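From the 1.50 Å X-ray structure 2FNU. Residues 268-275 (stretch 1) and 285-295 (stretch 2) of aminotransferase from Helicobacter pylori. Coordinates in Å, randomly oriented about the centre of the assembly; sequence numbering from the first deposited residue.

Stretch 1 (268-275) PYFTPLHP
Stretch 2 (285-295) LYPILMHQKFF

Two short antiparallel strands illustrate how a backbone ladder sets the register and side chains then fill both faces. Strand 270-272 and the strand ending at Met290 run at 153° between N-to-C directions, their axes approaching to 4.4 Å. At the centre, Thr271 and Leu289 form a hydrogen-bonded pair: Thr271 N donates to Leu289 O and Leu289 N to Thr271 O, both at 2.9 Å. His291 N donates to Tyr269 O (2.9 Å) and Leu273 N to Pro287 O (3.2 Å). Phe270-Met290 and Pro272-Ile288 are the intervening non-hydrogen-bonded pairs, with CA atoms 4.1 and 4.2 Å apart, respectively; Pro272, lacking an amide hydrogen, costs the ladder nothing. Phi/psi values are extended, -115/115 at Thr271 and -115/114 at Leu289.

One water donates to Leu289 O (2.8 Å) and lies 2.9 Å from Thr271 OG1; another donates to Pro287 O (2.8 Å) and accepts from His274 N (2.9 Å); a third links Pro268 O (2.8 Å) to Lys293 NZ (3.1 Å).

Phe270, Pro272, Ile288 and Met290 share one face. Phe270 (chi1 p, chi2 78°) is buried, and Ile288 (p, t) places CD1 3.7 Å from the Phe270 ring centroid, 9° off the normal, a CH-pi contact. Tyr286 (t, chi2 89°) starts sideways, but its end comes nearer, bringing CE1 to 3.6 Å from His274 CB and CZ to 3.9 Å from Pro272 CB; its OH is hydrogen-bonded elsewhere in the structure.

Thr271 and Leu289 point to the other face, the threonine hydroxyl suiting its exposed position. Leu273 (m, t) reaches Leu289 (m, t) through CD2-CD1 and Pro287 through CD1-CB, both 3.8 Å. A 3-10 turn directs Phe294 (m, chi2 -70°) toward Tyr269 (m, chi2 -66°), whose CD1 meets Phe294 CZ at 3.8 Å. The stretches together bury 625 Å², both sides summed.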

# COMPACT_ATOMS: atom_id res chain seq x y z
N PRO B 268 31.55 25.13 -19.51
CA PRO B 268 31.86 24.38 -20.72
C PRO B 268 31.46 22.88 -20.74
O PRO B 268 31.63 22.22 -21.77
CB PRO B 268 33.38 24.51 -20.81
CG PRO B 268 33.82 24.57 -19.40
CD PRO B 268 32.73 25.31 -18.65
N TYR B 269 30.90 22.37 -19.64
CA TYR B 269 30.77 20.91 -19.46
C TYR B 269 29.36 20.35 -19.62
O TYR B 269 29.19 19.22 -20.07
CB TYR B 269 31.26 20.50 -18.08
CG TYR B 269 32.60 21.08 -17.69
CD1 TYR B 269 33.77 20.71 -18.36
CD2 TYR B 269 32.69 22.00 -16.66
CE1 TYR B 269 35.01 21.24 -17.99
CE2 TYR B 269 33.92 22.53 -16.28
CZ TYR B 269 35.07 22.15 -16.94
OH TYR B 269 36.28 22.68 -16.56
N PHE B 270 28.35 21.13 -19.21
CA PHE B 270 26.98 20.61 -19.20
C PHE B 270 25.99 21.75 -19.24
O PHE B 270 26.35 22.90 -18.97
CB PHE B 270 26.72 19.75 -17.94
CG PHE B 270 27.08 20.43 -16.65
CD1 PHE B 270 26.24 21.40 -16.09
CD2 PHE B 270 28.27 20.12 -16.01
CE1 PHE B 270 26.60 22.04 -14.90
CE2 PHE B 270 28.65 20.76 -14.82
CZ PHE B 270 27.80 21.72 -14.26
N THR B 271 24.73 21.42 -19.55
CA THR B 271 23.65 22.39 -19.64
C THR B 271 22.61 22.11 -18.54
O THR B 271 21.95 21.09 -18.59
CB THR B 271 22.96 22.30 -21.03
OG1 THR B 271 23.94 22.50 -22.06
CG2 THR B 271 21.83 23.33 -21.18
N PRO B 272 22.44 23.04 -17.58
CA PRO B 272 21.35 22.86 -16.62
C PRO B 272 20.02 23.10 -17.32
O PRO B 272 19.90 23.98 -18.20
CB PRO B 272 21.59 23.96 -15.58
CG PRO B 272 22.96 24.50 -15.87
CD PRO B 272 23.20 24.27 -17.31
N LEU B 273 18.99 22.37 -16.91
CA LEU B 273 17.66 22.57 -17.48
C LEU B 273 16.91 23.71 -16.81
O LEU B 273 16.02 24.31 -17.42
CB LEU B 273 16.83 21.29 -17.37
CG LEU B 273 17.27 20.10 -18.24
CD1 LEU B 273 16.29 18.94 -18.06
CD2 LEU B 273 17.35 20.50 -19.71
N HIS B 274 17.26 24.04 -15.57
CA HIS B 274 16.46 25.00 -14.80
C HIS B 274 16.29 26.40 -15.43
O HIS B 274 15.19 26.96 -15.36
CB HIS B 274 16.93 25.06 -13.33
CG HIS B 274 16.19 26.06 -12.49
ND1 HIS B 274 15.00 25.79 -11.85
CD2 HIS B 274 16.47 27.35 -12.22
CE1 HIS B 274 14.59 26.87 -11.20
NE2 HIS B 274 15.47 27.83 -11.41
N PRO B 275 17.35 26.96 -16.04
CA PRO B 275 17.16 28.28 -16.67
C PRO B 275 16.15 28.32 -17.82
O PRO B 275 15.77 29.43 -18.23
CB PRO B 275 18.57 28.62 -17.20
CG PRO B 275 19.49 27.86 -16.29
CD PRO B 275 18.77 26.54 -16.10
N LEU B 285 13.68 17.74 -9.01
CA LEU B 285 15.06 17.45 -9.41
C LEU B 285 15.74 18.69 -9.94
O LEU B 285 15.05 19.62 -10.41
CB LEU B 285 15.13 16.39 -10.52
CG LEU B 285 14.42 15.05 -10.31
CD1 LEU B 285 14.46 14.16 -11.58
CD2 LEU B 285 15.04 14.30 -9.14
N TYR B 286 17.07 18.69 -9.90
CA TYR B 286 17.87 19.70 -10.61
C TYR B 286 18.73 18.93 -11.61
O TYR B 286 19.82 18.46 -11.26
CB TYR B 286 18.77 20.50 -9.65
CG TYR B 286 19.50 21.60 -10.36
CD1 TYR B 286 18.92 22.87 -10.47
CD2 TYR B 286 20.73 21.37 -10.97
CE1 TYR B 286 19.59 23.91 -11.15
CE2 TYR B 286 21.39 22.38 -11.65
CZ TYR B 286 20.81 23.65 -11.73
OH TYR B 286 21.46 24.66 -12.40
N PRO B 287 18.22 18.71 -12.84
CA PRO B 287 18.97 17.97 -13.86
C PRO B 287 19.99 18.82 -14.59
O PRO B 287 19.73 19.98 -14.93
CB PRO B 287 17.88 17.54 -14.87
CG PRO B 287 16.56 17.86 -14.20
CD PRO B 287 16.85 19.03 -13.29
N ILE B 288 21.15 18.21 -14.84
CA ILE B 288 22.10 18.79 -15.78
C ILE B 288 22.33 17.77 -16.90
O ILE B 288 22.25 16.55 -16.66
CB ILE B 288 23.45 19.17 -15.12
CG1 ILE B 288 24.17 17.92 -14.57
CG2 ILE B 288 23.25 20.24 -14.04
CD1 ILE B 288 25.59 18.20 -14.01
N LEU B 289 22.61 18.26 -18.11
CA LEU B 289 22.87 17.39 -19.26
C LEU B 289 24.31 17.56 -19.74
O LEU B 289 24.68 18.63 -20.22
CB LEU B 289 21.91 17.68 -20.43
CG LEU B 289 20.42 17.53 -20.15
CD1 LEU B 289 19.63 17.99 -21.36
CD2 LEU B 289 20.12 16.08 -19.81
N MET B 290 25.12 16.51 -19.59
CA MET B 290 26.54 16.56 -19.97
C MET B 290 26.73 16.70 -21.46
O MET B 290 25.95 16.17 -22.25
CB MET B 290 27.25 15.24 -19.61
CG MET B 290 27.16 14.81 -18.18
SD MET B 290 28.30 13.43 -17.87
CE MET B 290 27.92 12.20 -19.12
N HIS B 291 27.82 17.36 -21.85
CA HIS B 291 28.27 17.33 -23.24
C HIS B 291 28.52 15.88 -23.65
O HIS B 291 28.97 15.06 -22.84
CB HIS B 291 29.55 18.15 -23.37
CG HIS B 291 30.04 18.31 -24.78
ND1 HIS B 291 30.01 19.52 -25.45
CD2 HIS B 291 30.57 17.42 -25.65
CE1 HIS B 291 30.51 19.36 -26.67
NE2 HIS B 291 30.85 18.09 -26.81
N GLN B 292 28.22 15.56 -24.91
CA GLN B 292 28.41 14.21 -25.44
C GLN B 292 29.82 13.64 -25.26
O GLN B 292 29.98 12.42 -25.21
CB GLN B 292 28.02 14.17 -26.92
N LYS B 293 30.82 14.51 -25.15
CA LYS B 293 32.21 14.05 -24.98
C LYS B 293 32.41 13.24 -23.69
O LYS B 293 33.34 12.45 -23.59
CB LYS B 293 33.22 15.21 -25.09
CG LYS B 293 33.33 16.11 -23.85
CD LYS B 293 34.35 17.25 -24.03
CE LYS B 293 33.77 18.41 -24.85
NZ LYS B 293 34.68 19.58 -24.97
N PHE B 294 31.52 13.44 -22.70
CA PHE B 294 31.61 12.76 -21.41
C PHE B 294 30.78 11.47 -21.30
O PHE B 294 30.85 10.77 -20.28
CB PHE B 294 31.20 13.73 -20.28
CG PHE B 294 32.05 14.96 -20.20
CD1 PHE B 294 33.38 14.90 -19.78
CD2 PHE B 294 31.52 16.21 -20.55
CE1 PHE B 294 34.16 16.05 -19.69
CE2 PHE B 294 32.31 17.37 -20.47
CZ PHE B 294 33.63 17.29 -20.05
N PHE B 295 30.00 11.15 -22.33
CA PHE B 295 29.12 9.98 -22.26
C PHE B 295 29.89 8.71 -21.91
O PHE B 295 29.46 7.94 -21.06
CB PHE B 295 28.36 9.76 -23.58
CG PHE B 295 27.23 10.73 -23.83
CD1 PHE B 295 26.37 10.52 -24.92
CD2 PHE B 295 27.01 11.85 -23.02
CE1 PHE B 295 25.33 11.40 -25.19
CE2 PHE B 295 25.96 12.74 -23.29
CZ PHE B 295 25.14 12.51 -24.38
O HOH W 1 33.90 20.66 -22.16
O HOH W 2 25.01 19.92 -22.70
O HOH W 3 18.42 22.09 -13.72